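Local coordinates for protein leucine--tRNA ligase (Agrobacterium radiobacter, PDB 5AH5) that probably attaches L-leucine to tRNA(Leu) at the expense of ATP, as a class I aminoacyl-tRNA synthetase captured in complex with its tRNA, at residues Asp778-Val783 with Ile809-Gly814; Leu764-Thr769 with Leu786-Ser791; Val758-Lys763 with Ser791-Arg796; Glu651-Arg656 with Gln750-Val755. All blocks are in the same frame, centred on the assembly; numbering follows the deposited sequence.

Interaction 1: residues Asp778-Val783 with Ile809-Gly814; sequences DILSTV and INLVVG. With nucleotides of chain D.
In the small C-terminal alpha/beta domain of the synthetase, helix 776-785 lies over one face of a mixed four-stranded sheet, and Ile779, Leu780 and Val783 of the helix meet Ile809 and Leu811 of strand 808-813. The two short axes come within 10.7 Å of each other at a crossing angle of -69°. Val783 uses both of its branches. CG1, anti to the backbone N (chi1 -178°), lies 3.7 Å from Leu811 CD1 as the two side chains slide past each other in opposite directions, while Val783 CG2 meets Ile809 CG2 tip to tip at 3.8 Å. One turn earlier, Ile779 CG2 stands 4.2 Å from Ile809 CD1. Leu780 reaches in from the flank, and its CD1 approaches Leu811 CD2 obliquely at 3.9 Å. The interface is wholly apolar, a worked example of how strand alternation divides two tasks. Between the two buried residues, Asn810 serves the RNA: Asn810 ND2 donates to O2 of C64 of chain D at 2.8 Å (159° at the hydrogen) and also bonds the O2' of the same nucleotide. The helix touches every strand of the sheet, for Val783 also rests on Val758 of strand 753-760 and Met768 of strand 763-771, whereas Ile779 and Leu780 reach Tyr803 and Tyr801 of strand 798-804.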
# COMPACT_ATOMS: atom_id res chain seq x y z
N ASP B 778 4.06 9.92 52.69
CA ASP B 778 2.85 9.20 53.17
C ASP B 778 2.58 7.95 52.35
O ASP B 778 2.14 6.93 52.91
CB ASP B 778 1.63 10.12 53.19
CG ASP B 778 1.75 11.27 54.22
OD1 ASP B 778 2.64 11.23 55.11
OD2 ASP B 778 0.92 12.22 54.15
N ILE B 779 2.84 8.00 51.04
CA ILE B 779 2.73 6.80 50.22
C ILE B 779 3.69 5.74 50.75
O ILE B 779 3.28 4.64 51.08
CB ILE B 779 3.01 7.07 48.73
CG1 ILE B 779 1.93 7.96 48.16
CG2 ILE B 779 3.13 5.76 47.95
CD1 ILE B 779 2.17 8.38 46.71
N LEU B 780 4.95 6.08 50.89
CA LEU B 780 5.94 5.15 51.43
C LEU B 780 5.56 4.64 52.82
O LEU B 780 5.62 3.46 53.11
CB LEU B 780 7.32 5.81 51.53
CG LEU B 780 8.42 4.90 51.99
CD1 LEU B 780 8.69 3.81 50.98
CD2 LEU B 780 9.67 5.72 52.26
N SER B 781 5.19 5.54 53.69
CA SER B 781 4.79 5.15 55.04
C SER B 781 3.54 4.18 54.99
O SER B 781 3.52 3.16 55.68
CB SER B 781 4.53 6.42 55.86
OG SER B 781 3.61 6.15 56.84
N THR B 782 2.59 4.45 54.11
CA THR B 782 1.44 3.55 53.94
C THR B 782 1.84 2.16 53.40
O THR B 782 1.34 1.13 53.90
CB THR B 782 0.36 4.19 53.05
OG1 THR B 782 0.01 5.44 53.64
CG2 THR B 782 -0.92 3.29 52.93
N VAL B 783 2.76 2.15 52.46
CA VAL B 783 3.28 0.91 51.85
C VAL B 783 4.03 0.06 52.90
O VAL B 783 3.85 -1.15 52.97
CB VAL B 783 4.23 1.15 50.63
CG1 VAL B 783 4.69 -0.16 50.03
CG2 VAL B 783 3.52 1.91 49.52
N ILE B 809 4.85 1.49 42.82
CA ILE B 809 5.99 1.65 43.78
C ILE B 809 6.74 0.35 43.93
O ILE B 809 6.15 -0.69 44.24
CB ILE B 809 5.57 2.25 45.15
CG1 ILE B 809 6.82 2.53 45.99
CG2 ILE B 809 4.56 1.38 45.88
CD1 ILE B 809 6.59 3.48 47.11
N ASN B 810 8.04 0.39 43.60
CA ASN B 810 8.93 -0.72 43.81
C ASN B 810 9.90 -0.41 44.98
O ASN B 810 10.65 0.57 44.94
CB ASN B 810 9.73 -0.99 42.57
CG ASN B 810 10.59 -2.19 42.69
OD1 ASN B 810 10.27 -3.14 43.37
ND2 ASN B 810 11.75 -2.13 42.03
N LEU B 811 9.83 -1.21 46.02
CA LEU B 811 10.76 -1.11 47.18
C LEU B 811 12.03 -1.94 46.93
O LEU B 811 11.94 -3.12 46.59
CB LEU B 811 10.07 -1.63 48.40
CG LEU B 811 8.72 -1.01 48.74
CD1 LEU B 811 8.06 -1.73 49.92
CD2 LEU B 811 8.85 0.46 48.98
N VAL B 812 13.19 -1.30 47.01
CA VAL B 812 14.49 -2.00 46.78
C VAL B 812 15.07 -2.41 48.13
O VAL B 812 15.27 -1.54 49.00
CB VAL B 812 15.47 -1.09 46.07
CG1 VAL B 812 16.81 -1.80 45.89
CG2 VAL B 812 14.93 -0.70 44.68
N VAL B 813 15.24 -3.71 48.34
CA VAL B 813 15.61 -4.26 49.66
C VAL B 813 16.87 -5.13 49.59
O VAL B 813 17.14 -5.75 48.57
CB VAL B 813 14.49 -5.06 50.35
CG1 VAL B 813 13.26 -4.19 50.59
CG2 VAL B 813 14.11 -6.27 49.55
N GLY B 814 17.62 -5.16 50.68
CA GLY B 814 18.81 -5.99 50.80
C GLY B 814 18.52 -7.45 51.06
O GLY B 814 17.36 -7.86 51.17
P C D 64 19.63 -0.18 38.37
OP1 C D 64 19.85 1.15 38.96
OP2 C D 64 20.64 -1.26 38.44
O5' C D 64 18.34 -0.76 39.09
C5' C D 64 18.41 -1.42 40.35
C4' C D 64 17.01 -1.76 40.80
O4' C D 64 16.24 -0.55 41.04
C3' C D 64 16.19 -2.53 39.80
O3' C D 64 16.52 -3.92 39.84
C2' C D 64 14.78 -2.26 40.29
O2' C D 64 14.49 -3.04 41.42
C1' C D 64 14.87 -0.79 40.70
N1 C D 64 14.46 0.15 39.64
C2 C D 64 13.09 0.34 39.39
O2 C D 64 12.26 -0.31 40.03
N3 C D 64 12.72 1.19 38.40
C4 C D 64 13.65 1.87 37.72
N4 C D 64 13.23 2.73 36.78
C5 C D 64 15.04 1.71 37.97
C6 C D 64 15.40 0.83 38.91

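Interaction 2: residues Leu764-Thr769 with Leu786-Ser791. With SO4 (sulfate ion), chain K; nucleotides of chain D.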
# COMPACT_ATOMS: atom_id res chain seq x y z
N LEU B 764 5.91 -8.21 42.01
CA LEU B 764 4.62 -7.81 42.53
C LEU B 764 4.27 -8.58 43.80
O LEU B 764 4.18 -9.81 43.78
CB LEU B 764 3.52 -8.08 41.55
CG LEU B 764 2.07 -7.77 41.95
CD1 LEU B 764 1.83 -6.27 42.08
CD2 LEU B 764 1.09 -8.33 40.91
N ILE B 765 3.97 -7.83 44.86
CA ILE B 765 3.51 -8.37 46.12
C ILE B 765 1.97 -8.25 46.24
O ILE B 765 1.33 -9.20 46.58
CB ILE B 765 4.23 -7.63 47.29
CG1 ILE B 765 5.77 -7.72 47.13
CG2 ILE B 765 3.84 -8.26 48.60
CD1 ILE B 765 6.31 -9.13 46.82
N ARG B 766 1.39 -7.09 45.97
CA ARG B 766 -0.07 -6.85 46.14
C ARG B 766 -0.34 -5.43 45.64
O ARG B 766 0.56 -4.74 45.19
CB ARG B 766 -0.52 -6.95 47.60
CG ARG B 766 0.16 -5.97 48.56
CD ARG B 766 -0.49 -5.97 49.93
NE ARG B 766 -1.77 -5.26 49.89
CZ ARG B 766 -2.56 -5.01 50.92
NH1 ARG B 766 -2.29 -5.41 52.16
NH2 ARG B 766 -3.67 -4.32 50.69
N THR B 767 -1.57 -5.00 45.74
CA THR B 767 -1.93 -3.63 45.46
C THR B 767 -2.46 -3.01 46.73
O THR B 767 -2.82 -3.69 47.67
CB THR B 767 -3.05 -3.51 44.39
OG1 THR B 767 -4.28 -4.09 44.89
CG2 THR B 767 -2.70 -4.20 43.14
N MET B 768 -2.53 -1.70 46.68
CA MET B 768 -2.86 -0.84 47.78
C MET B 768 -3.72 0.28 47.13
O MET B 768 -3.42 0.77 46.06
CB MET B 768 -1.52 -0.31 48.29
CG MET B 768 -1.51 0.78 49.30
SD MET B 768 0.14 1.47 49.49
CE MET B 768 0.56 2.16 47.90
N THR B 769 -4.82 0.62 47.77
CA THR B 769 -5.66 1.74 47.35
C THR B 769 -5.37 2.93 48.23
O THR B 769 -5.45 2.81 49.46
CB THR B 769 -7.12 1.34 47.47
OG1 THR B 769 -7.30 0.18 46.67
CG2 THR B 769 -8.06 2.43 46.96
N LEU B 786 1.83 -2.06 55.14
CA LEU B 786 1.09 -3.23 54.70
C LEU B 786 1.64 -4.52 55.32
O LEU B 786 2.86 -4.68 55.41
CB LEU B 786 1.14 -3.37 53.19
CG LEU B 786 0.63 -2.16 52.40
CD1 LEU B 786 0.95 -2.37 50.93
CD2 LEU B 786 -0.88 -2.00 52.65
N PRO B 787 0.76 -5.44 55.72
CA PRO B 787 1.31 -6.61 56.39
C PRO B 787 2.31 -7.42 55.63
O PRO B 787 3.28 -7.95 56.20
CB PRO B 787 0.06 -7.47 56.65
CG PRO B 787 -1.02 -6.48 56.86
CD PRO B 787 -0.69 -5.29 55.97
N GLU B 788 2.03 -7.59 54.34
CA GLU B 788 2.85 -8.34 53.45
C GLU B 788 4.21 -7.71 53.31
O GLU B 788 5.21 -8.41 53.23
CB GLU B 788 2.21 -8.39 52.06
CG GLU B 788 1.05 -9.33 51.91
CD GLU B 788 -0.29 -8.67 52.24
OE1 GLU B 788 -0.34 -7.47 52.68
OE2 GLU B 788 -1.29 -9.39 52.08
N VAL B 789 4.24 -6.40 53.31
CA VAL B 789 5.49 -5.63 53.21
C VAL B 789 6.27 -5.63 54.55
O VAL B 789 7.44 -5.90 54.55
CB VAL B 789 5.19 -4.19 52.74
CG1 VAL B 789 6.46 -3.34 52.69
CG2 VAL B 789 4.51 -4.24 51.34
N ARG B 790 5.62 -5.35 55.65
CA ARG B 790 6.21 -5.47 56.99
C ARG B 790 6.79 -6.88 57.19
O ARG B 790 7.89 -7.03 57.71
CB ARG B 790 5.18 -5.22 58.10
CG ARG B 790 5.40 -4.03 58.99
CD ARG B 790 4.20 -3.70 59.90
NE ARG B 790 4.08 -2.25 60.09
CZ ARG B 790 2.95 -1.63 60.41
NH1 ARG B 790 1.81 -2.31 60.61
NH2 ARG B 790 2.94 -0.32 60.54
N SER B 791 6.06 -7.89 56.72
CA SER B 791 6.52 -9.27 56.85
C SER B 791 7.81 -9.48 56.06
O SER B 791 8.81 -9.92 56.60
CB SER B 791 5.43 -10.25 56.38
OG SER B 791 4.25 -10.15 57.18
S SO4 K . -6.47 -2.13 49.75
O1 SO4 K . -5.82 -3.26 49.04
O2 SO4 K . -5.52 -1.11 50.31
O3 SO4 K . -7.38 -2.66 50.80
O4 SO4 K . -7.31 -1.45 48.73
P U D 20 2.06 -3.06 35.16
OP1 U D 20 2.68 -4.22 34.49
OP2 U D 20 0.93 -2.36 34.58
O5' U D 20 1.65 -3.41 36.65
C5' U D 20 2.54 -4.17 37.48
C4' U D 20 1.79 -5.35 38.03
O4' U D 20 0.71 -4.86 38.85
C3' U D 20 1.16 -6.28 36.99
O3' U D 20 1.26 -7.64 37.42
C2' U D 20 -0.30 -5.82 36.98
O2' U D 20 -1.21 -6.80 36.56
C1' U D 20 -0.51 -5.44 38.44
N1 U D 20 -1.58 -4.45 38.65
C2 U D 20 -2.69 -4.84 39.36
O2 U D 20 -2.80 -5.93 39.86
N3 U D 20 -3.66 -3.87 39.49
C4 U D 20 -3.63 -2.59 38.99
O4 U D 20 -4.57 -1.83 39.21
C5 U D 20 -2.44 -2.26 38.27
C6 U D 20 -1.49 -3.19 38.11
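Arg766 holds CG between its backbone N and carbonyl carbon (chi1 60°) and bends at chi3 to swing NE aside, while the chain of Glu788 bends at chi2 to bring its carboxylate across the arginine. The two form a salt bridge between an edge strand, 763-771, and the first turn of helix 787-792 in the C-terminal domain, which in bacterial leucyl-tRNA synthetases contacts the tRNA elbow. Arg766 NH1 donates to Glu788 OE1 at 2.9 Å. Only NH1 bonds the carboxylate, on the syn side of OE1 but 28° out of its plane; the two planes stand 85° apart rather than side by side. What fixes the rotation of the guanidinium is its own strand: Arg766 NE and NH2 both grip Thr767 O side-on, at 2.9 Å from NE and 3.2 Å from NH2. One face of the flat group is covered toward its rim by Leu786, the N-cap residue, with Leu786 CD2 3.7 Å from Arg766 NH1.

Apolar contacts flank this polar pair. Ile765 CG2 packs against Glu788 CB at 3.8 Å, and Leu786 CD1 lies 4.2 Å from Met768 CB. The strand also meets the RNA, where Leu764 touches the sugar of U20 of chain D and Thr767 CG2 its base. A sulfate ion, probably from the crystallisation liquor, sits at the edge of the guanidinium; Arg766 NH2 bonds it weakly, whereas Thr769 OG1 donates to its O4 at 2.6 Å.

Interaction 3: residues Val758-Lys763 with Ser791-Arg796; sequences VQINGK and SRLSDR. With nucleotides of chain D.
Arg792, in the last turn of helix 787-792, packs against Ile760 at the end of strand 753-760, and its side chain can be followed outward. Arg792 CB lies 3.8 Å from Ile760 CD1. CG stands anti to the carbonyl carbon (chi1 -79°), and the extended chain carries Arg792 CD past the same methyl, again 3.8 Å from Ile760 CD1. At the tip the character changes: Arg792 NH1 comes within 4.3 Å of Lys763 NZ, a like-charged neighbour, while NH2 makes a salt bridge to a phosphate of the bound RNA. Ile760 CD1 thus packs against the aliphatic part of Arg792, with Leu793 CD2 adding a further contact at 4.2 Å.

The opposing segment holds the turn of a beta hairpin, type I' from Ile760 to Lys763, closed by Ile760 N to Lys763 O at 2.9 Å and Lys763 N to Ile760 O at 2.8 Å. Gly762 takes a positive phi of 90° in it. Asn761 ND2 and Arg796 NH2, both N-H donors, only lie near each other at 3.7 Å, with amide and guanidinium planes 83° apart; the polar groups of the two side chains are bonded elsewhere: Asn761 OD1 accepts from Val813 N, and Arg796 NE donates to Gly814 O. On the strand itself, Gln759 OE1 accepts from N2 of G19 of chain D at 3.0 Å. Lys763 also packs on an RNA phosphate, so the repulsion between the two basic tips is probably offset by the polyanion they face, which is consistent with a basic surface over an apolar contact, facing the tRNA.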
# COMPACT_ATOMS: atom_id res chain seq x y z
N VAL B 758 2.40 -2.69 44.32
CA VAL B 758 3.60 -2.62 45.10
C VAL B 758 4.49 -3.77 44.72
O VAL B 758 4.07 -4.93 44.76
CB VAL B 758 3.22 -2.77 46.56
CG1 VAL B 758 4.45 -2.72 47.45
CG2 VAL B 758 2.21 -1.67 46.91
N GLN B 759 5.69 -3.46 44.29
CA GLN B 759 6.75 -4.43 44.08
C GLN B 759 7.79 -4.40 45.22
O GLN B 759 8.01 -3.38 45.81
CB GLN B 759 7.47 -4.14 42.79
CG GLN B 759 6.63 -4.41 41.54
CD GLN B 759 7.25 -3.87 40.26
OE1 GLN B 759 8.02 -2.91 40.28
NE2 GLN B 759 6.86 -4.45 39.13
N ILE B 760 8.44 -5.52 45.45
CA ILE B 760 9.66 -5.60 46.20
C ILE B 760 10.68 -6.24 45.31
O ILE B 760 10.50 -7.37 44.78
CB ILE B 760 9.55 -6.40 47.50
CG1 ILE B 760 8.64 -5.69 48.47
CG2 ILE B 760 10.90 -6.55 48.14
CD1 ILE B 760 8.22 -6.51 49.69
N ASN B 761 11.75 -5.49 45.09
CA ASN B 761 12.82 -5.86 44.19
C ASN B 761 12.31 -6.23 42.83
O ASN B 761 12.81 -7.15 42.22
CB ASN B 761 13.65 -6.99 44.81
CG ASN B 761 14.57 -6.48 45.87
OD1 ASN B 761 14.72 -5.24 46.08
ND2 ASN B 761 15.18 -7.40 46.58
N GLY B 762 11.27 -5.54 42.38
CA GLY B 762 10.71 -5.80 41.08
C GLY B 762 9.61 -6.85 41.09
O GLY B 762 8.96 -7.01 40.10
N LYS B 763 9.39 -7.56 42.19
CA LYS B 763 8.34 -8.60 42.18
C LYS B 763 7.02 -8.08 42.75
O LYS B 763 7.02 -7.57 43.88
CB LYS B 763 8.81 -9.81 43.01
CG LYS B 763 8.01 -11.08 42.77
CD LYS B 763 8.04 -12.04 43.96
CE LYS B 763 6.98 -13.14 43.84
NZ LYS B 763 6.27 -13.33 45.13
N SER B 791 6.06 -7.89 56.72
CA SER B 791 6.52 -9.27 56.85
C SER B 791 7.81 -9.48 56.06
O SER B 791 8.81 -9.92 56.60
CB SER B 791 5.43 -10.25 56.38
OG SER B 791 4.25 -10.15 57.18
N ARG B 792 7.80 -9.13 54.79
CA ARG B 792 8.94 -9.37 53.92
C ARG B 792 10.16 -8.52 54.24
O ARG B 792 11.25 -8.90 53.89
CB ARG B 792 8.54 -9.13 52.48
CG ARG B 792 7.78 -10.32 51.94
CD ARG B 792 6.94 -9.93 50.76
NE ARG B 792 5.98 -11.01 50.50
CZ ARG B 792 6.22 -12.02 49.69
NH1 ARG B 792 7.39 -12.14 49.06
NH2 ARG B 792 5.29 -12.94 49.55
N LEU B 793 9.98 -7.37 54.87
CA LEU B 793 11.09 -6.54 55.35
C LEU B 793 11.43 -6.77 56.81
O LEU B 793 12.23 -6.01 57.37
CB LEU B 793 10.80 -5.03 55.17
CG LEU B 793 10.30 -4.51 53.82
CD1 LEU B 793 10.47 -3.01 53.69
CD2 LEU B 793 10.92 -5.25 52.65
N SER B 794 10.85 -7.76 57.47
CA SER B 794 11.12 -7.88 58.92
C SER B 794 12.58 -8.32 59.19
O SER B 794 13.07 -8.09 60.28
CB SER B 794 10.16 -8.85 59.60
OG SER B 794 10.34 -10.09 58.97
N ASP B 795 13.26 -8.90 58.20
CA ASP B 795 14.69 -9.28 58.33
C ASP B 795 15.60 -8.70 57.22
O ASP B 795 16.61 -9.27 56.87
CB ASP B 795 14.82 -10.83 58.38
CG ASP B 795 14.45 -11.53 57.04
OD1 ASP B 795 13.55 -11.02 56.30
OD2 ASP B 795 15.05 -12.59 56.74
N ARG B 796 15.19 -7.58 56.63
CA ARG B 796 15.84 -7.02 55.47
C ARG B 796 15.74 -5.51 55.62
O ARG B 796 14.77 -5.01 56.22
CB ARG B 796 15.15 -7.48 54.19
CG ARG B 796 14.91 -8.98 54.11
CD ARG B 796 14.27 -9.43 52.81
NE ARG B 796 15.18 -9.32 51.72
CZ ARG B 796 14.92 -9.66 50.46
NH1 ARG B 796 13.73 -10.14 50.10
NH2 ARG B 796 15.88 -9.49 49.53
P G D 19 5.48 -1.00 30.28
OP1 G D 19 4.79 -2.18 29.76
OP2 G D 19 5.06 0.37 30.04
O5' G D 19 5.47 -1.15 31.88
C5' G D 19 5.56 -2.46 32.52
C4' G D 19 5.26 -2.33 34.00
O4' G D 19 6.33 -1.57 34.62
C3' G D 19 3.97 -1.56 34.31
O3' G D 19 3.24 -2.04 35.40
C2' G D 19 4.46 -0.17 34.66
O2' G D 19 3.62 0.65 35.42
C1' G D 19 5.76 -0.51 35.37
N9 G D 19 6.74 0.56 35.45
C8 G D 19 6.82 1.70 34.69
N7 G D 19 7.85 2.44 34.98
C5 G D 19 8.51 1.74 35.98
C6 G D 19 9.71 2.04 36.69
O6 G D 19 10.47 3.00 36.55
N1 G D 19 10.00 1.05 37.63
C2 G D 19 9.26 -0.08 37.85
N2 G D 19 9.73 -0.92 38.79
N3 G D 19 8.15 -0.37 37.20
C4 G D 19 7.84 0.57 36.29

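Interaction 4: residues Glu651-Arg656 with Gln750-Val755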
# COMPACT_ATOMS: atom_id res chain seq x y z
N GLU B 651 -22.19 13.79 41.87
CA GLU B 651 -22.62 13.92 43.25
C GLU B 651 -21.97 12.94 44.23
O GLU B 651 -22.26 13.00 45.42
CB GLU B 651 -24.15 13.84 43.32
CG GLU B 651 -24.77 15.23 43.14
CD GLU B 651 -26.08 15.25 42.39
OE1 GLU B 651 -26.75 14.20 42.27
OE2 GLU B 651 -26.44 16.34 41.91
N ASN B 652 -21.07 12.08 43.76
CA ASN B 652 -20.40 11.11 44.64
C ASN B 652 -19.21 10.40 43.98
O ASN B 652 -18.79 10.72 42.85
CB ASN B 652 -21.44 10.07 45.10
CG ASN B 652 -21.98 9.26 43.97
OD1 ASN B 652 -21.22 8.63 43.22
ND2 ASN B 652 -23.29 9.27 43.81
N GLU B 653 -18.71 9.38 44.69
CA GLU B 653 -17.56 8.56 44.30
C GLU B 653 -17.85 7.64 43.09
O GLU B 653 -16.94 7.35 42.28
CB GLU B 653 -17.06 7.71 45.48
CG GLU B 653 -16.93 8.46 46.82
CD GLU B 653 -18.12 8.29 47.79
OE1 GLU B 653 -18.34 7.15 48.24
OE2 GLU B 653 -18.82 9.30 48.10
N GLU B 654 -19.10 7.17 43.00
CA GLU B 654 -19.55 6.28 41.92
C GLU B 654 -19.68 7.00 40.56
O GLU B 654 -19.27 6.45 39.54
CB GLU B 654 -20.88 5.60 42.28
CG GLU B 654 -20.76 4.40 43.22
CD GLU B 654 -22.07 3.60 43.33
OE1 GLU B 654 -22.93 4.01 44.15
OE2 GLU B 654 -22.25 2.56 42.61
N ASP B 655 -20.25 8.20 40.57
CA ASP B 655 -20.23 9.09 39.40
C ASP B 655 -18.84 9.35 38.92
O ASP B 655 -18.57 9.34 37.74
CB ASP B 655 -20.84 10.44 39.73
CG ASP B 655 -22.30 10.38 39.95
OD1 ASP B 655 -22.94 9.44 39.45
OD2 ASP B 655 -22.84 11.28 40.61
N ARG B 656 -17.94 9.55 39.87
CA ARG B 656 -16.56 9.84 39.55
C ARG B 656 -15.81 8.63 39.06
O ARG B 656 -14.74 8.79 38.44
CB ARG B 656 -15.84 10.45 40.77
CG ARG B 656 -16.19 11.90 41.04
CD ARG B 656 -15.23 12.84 40.34
NE ARG B 656 -13.97 13.02 41.06
CZ ARG B 656 -12.81 13.44 40.53
NH1 ARG B 656 -12.71 13.71 39.23
NH2 ARG B 656 -11.74 13.57 41.30
N GLN B 750 -8.63 11.63 37.00
CA GLN B 750 -8.28 10.88 38.24
C GLN B 750 -9.53 10.93 39.03
O GLN B 750 -10.17 11.96 39.09
CB GLN B 750 -7.20 11.54 39.06
CG GLN B 750 -5.84 11.64 38.39
CD GLN B 750 -5.00 12.74 39.01
OE1 GLN B 750 -5.48 13.86 39.25
NE2 GLN B 750 -3.73 12.43 39.29
N ALA B 751 -9.88 9.80 39.63
CA ALA B 751 -10.96 9.77 40.60
C ALA B 751 -10.29 10.12 41.96
O ALA B 751 -9.13 10.58 41.99
CB ALA B 751 -11.63 8.40 40.64
N GLU B 752 -11.02 9.89 43.04
CA GLU B 752 -10.61 10.27 44.37
C GLU B 752 -9.51 9.32 44.90
O GLU B 752 -8.67 9.76 45.64
CB GLU B 752 -11.84 10.34 45.30
CG GLU B 752 -12.90 11.36 44.84
CD GLU B 752 -14.24 11.26 45.59
OE1 GLU B 752 -14.26 10.75 46.74
OE2 GLU B 752 -15.29 11.69 45.03
N ASN B 753 -9.54 8.04 44.49
CA ASN B 753 -8.55 7.03 44.92
C ASN B 753 -7.86 6.28 43.79
O ASN B 753 -8.39 6.14 42.71
CB ASN B 753 -9.22 6.02 45.87
CG ASN B 753 -9.80 6.69 47.09
OD1 ASN B 753 -9.09 7.38 47.84
ND2 ASN B 753 -11.10 6.55 47.27
N ILE B 754 -6.68 5.76 44.07
CA ILE B 754 -5.87 5.07 43.08
C ILE B 754 -5.49 3.69 43.61
O ILE B 754 -5.16 3.55 44.79
CB ILE B 754 -4.69 5.98 42.75
CG1 ILE B 754 -5.09 6.77 41.50
CG2 ILE B 754 -3.37 5.24 42.50
CD1 ILE B 754 -4.20 7.94 41.18
N VAL B 755 -5.60 2.67 42.76
CA VAL B 755 -5.06 1.34 43.03
C VAL B 755 -3.60 1.36 42.57
O VAL B 755 -3.28 1.61 41.42
CB VAL B 755 -5.88 0.24 42.36
CG1 VAL B 755 -5.25 -1.13 42.58
CG2 VAL B 755 -7.33 0.25 42.89
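Arg656 and Ala751 bring the two backbones together, their CA atoms 5.7 Å apart, where the first turn of helix 653-674 meets the loop leading into strand 753-760. The contact joins the helical anticodon-binding region to the C-terminal domain, a junction between two parts of the fold that lies away from the active site. Arg656 has the largest share of the contact. Its chain bends twice, at chi2 (-91°), which places CD, and at chi3 (-81°), which places NE, and the guanidinium comes to lie on the loop backbone. Arg656 NH1 is 3.1 Å and NH2 3.2 Å from Gln750 O, while Ala751 CA sits 3.9 Å above the guanidinium plane, toward its rim. Arg656 NH1 makes a weak hydrogen bond to Arg747 O.

Glu752 extends from the loop to the start of the helix, where its OE1 lies 3.5 Å from Glu653 CG. Its carboxylate is nearly coplanar with the guanidinium of Arg656 (27°), yet Arg656 NE and Glu752 OE2 remain 4.4 Å apart, beyond a salt bridge, so any attraction is probably modest. The helix start is organised mainly by bonds within 651-656. Asp655 OD2 accepts from Glu651 N through its anti lone pair, with Ser700 as an additional partner outside. Asn652, the N-cap, uses OD1 to receive a weak bond from Glu654 N and a firmer one from Asp655 N at 2.9 Å.

Followed from the N terminus, the chain first makes interaction 4, which closes a long, largely helical loop and ties the start of helix 653-674 to the entry of strand 753-760. That strand then turns through the hairpin at 758-763, opening interaction 3, and returns as 764-769, opening interaction 2; the helix at 778-783 opens interaction 1. Residues 786-791 close interaction 2, which is nested inside interaction 3, closed by 791-796; the two share Ser791. Strand 808-813 closes interaction 1 last, so it crosses both. Interactions 1 to 3 together fasten two successive helices to one sheet, whereas interaction 4 links that domain to the preceding helices.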